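Local coordinates for protein Cyclo(L-leucyl-L-leucyl) synthase (Staphylococcus haemolyticus, PDB 6EZ3) that catalyses the ATP-independent formation of cyclo(L-Leu-L-Leu) from two molecules of leucyl-tRNA, and can also incorporate other nonpolar residues such as phenylalanine and methionine, at residues A[123-128]-A[210-215]. Sequence-based numbering, arbitrary orientation.
Sequences KTIVDQ and FNLKMN
In the Rossmann-like fold of this cyclodipeptide synthase, helix 116-131 packs against the loop that links helix 200-206 to strand 218-225. Residues 123-128 supply one side of the contact and residues 210-215 the other. Q128 carries the polar half. CB of Q128 lies 4.1 Å from CD1 of L212. CG sits near CG of L212 and near CB of N211. The chain is bent at chi2 (51°). CD of Q128 then rests 3.6 Å from CB of N211. From this amide, NE2 turns back to its own helix and gives a weak hydrogen bond to O of T124. OE1 faces the loop. The two amide planes are steeply inclined, 72° apart. The amide of Q128 thus spans from the loop to O of T124, though the helix-side bond is weak.

L212 carries the apolar half. Its CB points toward the helix, and its two methyls divide the work. CD1 of L212 meets CB of Q128, while CD2 of L212 reaches CG1 of I125 at 3.7 Å. I125 and L212 cross at about a right angle. CD2 also touches CG2 of T124, whose OG1 is hydrogen-bonded to O of D120. F135 of helix 133-149 packs on both I125 and L212. I125 also lies close to L173, a probable substrate-binding residue, so the contact borders the likely substrate site. At the polar end, ND2 of N211 gives OE1 of Q128 a bent hydrogen bond of 3.1 Å, approaching from above the carbonyl plane, 45° out of it.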
# COMPACT_ATOMS: atom_id res chain seq x y z
N LYS A 123 -0.16 11.39 12.08
CA LYS A 123 -0.82 12.49 12.80
C LYS A 123 -1.30 13.55 11.81
O LYS A 123 -2.49 13.82 11.75
CB LYS A 123 0.11 13.08 13.86
CG LYS A 123 -0.56 14.17 14.72
CD LYS A 123 0.33 15.39 14.89
CE LYS A 123 1.35 15.14 16.00
NZ LYS A 123 2.28 16.28 16.23
N THR A 124 -0.38 14.11 11.01
CA THR A 124 -0.61 15.10 9.94
C THR A 124 -1.77 14.66 9.03
O THR A 124 -2.56 15.52 8.64
CB THR A 124 0.70 15.23 9.11
OG1 THR A 124 1.79 15.63 9.95
CG2 THR A 124 0.58 16.11 7.87
N ILE A 125 -1.84 13.35 8.68
CA ILE A 125 -2.91 12.79 7.84
C ILE A 125 -4.23 12.78 8.63
O ILE A 125 -5.23 13.28 8.11
CB ILE A 125 -2.55 11.39 7.27
CG1 ILE A 125 -1.46 11.49 6.20
CG2 ILE A 125 -3.78 10.67 6.71
CD1 ILE A 125 -0.71 10.20 6.00
N VAL A 126 -4.25 12.23 9.88
CA VAL A 126 -5.46 12.17 10.72
C VAL A 126 -6.02 13.58 10.98
O VAL A 126 -7.24 13.77 10.92
CB VAL A 126 -5.27 11.34 12.01
CG1 VAL A 126 -6.45 11.48 12.95
CG2 VAL A 126 -5.07 9.88 11.67
N ASP A 127 -5.12 14.57 11.22
CA ASP A 127 -5.53 15.95 11.45
C ASP A 127 -6.38 16.44 10.26
O ASP A 127 -7.50 16.92 10.47
CB ASP A 127 -4.31 16.86 11.69
CG ASP A 127 -3.57 16.63 13.00
OD1 ASP A 127 -4.18 16.03 13.93
OD2 ASP A 127 -2.38 17.06 13.11
N GLN A 128 -5.89 16.22 9.02
CA GLN A 128 -6.58 16.57 7.77
C GLN A 128 -7.90 15.79 7.63
O GLN A 128 -8.91 16.35 7.22
CB GLN A 128 -5.67 16.33 6.56
CG GLN A 128 -5.21 17.60 5.87
CD GLN A 128 -4.62 18.59 6.82
OE1 GLN A 128 -5.18 19.66 7.03
NE2 GLN A 128 -3.49 18.26 7.43
N PHE A 210 -5.55 19.00 -1.31
CA PHE A 210 -5.52 18.89 0.15
C PHE A 210 -4.27 19.53 0.75
O PHE A 210 -3.35 19.92 0.02
CB PHE A 210 -5.65 17.43 0.63
CG PHE A 210 -6.54 16.53 -0.20
CD1 PHE A 210 -7.92 16.70 -0.20
CD2 PHE A 210 -6.00 15.49 -0.93
CE1 PHE A 210 -8.74 15.87 -0.96
CE2 PHE A 210 -6.82 14.63 -1.67
CZ PHE A 210 -8.18 14.82 -1.67
N ASN A 211 -4.22 19.60 2.09
CA ASN A 211 -3.10 20.16 2.88
C ASN A 211 -2.00 19.11 3.14
O ASN A 211 -1.22 19.25 4.08
CB ASN A 211 -3.60 20.77 4.19
CG ASN A 211 -4.75 21.74 4.01
OD1 ASN A 211 -4.61 22.79 3.36
ND2 ASN A 211 -5.93 21.39 4.55
N LEU A 212 -1.96 18.07 2.29
CA LEU A 212 -0.99 16.96 2.29
C LEU A 212 -0.25 16.95 0.96
O LEU A 212 -0.81 17.35 -0.07
CB LEU A 212 -1.68 15.61 2.50
CG LEU A 212 -2.40 15.40 3.81
CD1 LEU A 212 -3.52 14.43 3.63
CD2 LEU A 212 -1.45 14.89 4.86
N LYS A 213 1.01 16.52 0.97
CA LYS A 213 1.83 16.46 -0.23
C LYS A 213 2.64 15.18 -0.33
O LYS A 213 3.20 14.71 0.66
CB LYS A 213 2.75 17.70 -0.32
CG LYS A 213 2.03 18.98 -0.78
CD LYS A 213 2.98 20.18 -0.84
CE LYS A 213 2.29 21.52 -0.94
NZ LYS A 213 3.20 22.64 -0.57
N MET A 214 2.70 14.60 -1.53
CA MET A 214 3.54 13.44 -1.75
C MET A 214 4.98 13.97 -1.96
O MET A 214 5.22 14.78 -2.86
CB MET A 214 3.06 12.64 -2.96
CG MET A 214 3.86 11.39 -3.16
SD MET A 214 3.65 10.71 -4.80
CE MET A 214 2.21 9.88 -4.57
N ASN A 215 5.91 13.53 -1.11
CA ASN A 215 7.31 13.94 -1.13
C ASN A 215 7.96 13.84 -2.50
O ASN A 215 7.69 12.90 -3.23
CB ASN A 215 8.11 13.17 -0.10
CG ASN A 215 9.47 13.75 0.14
OD1 ASN A 215 10.45 13.35 -0.48
ND2 ASN A 215 9.55 14.74 1.00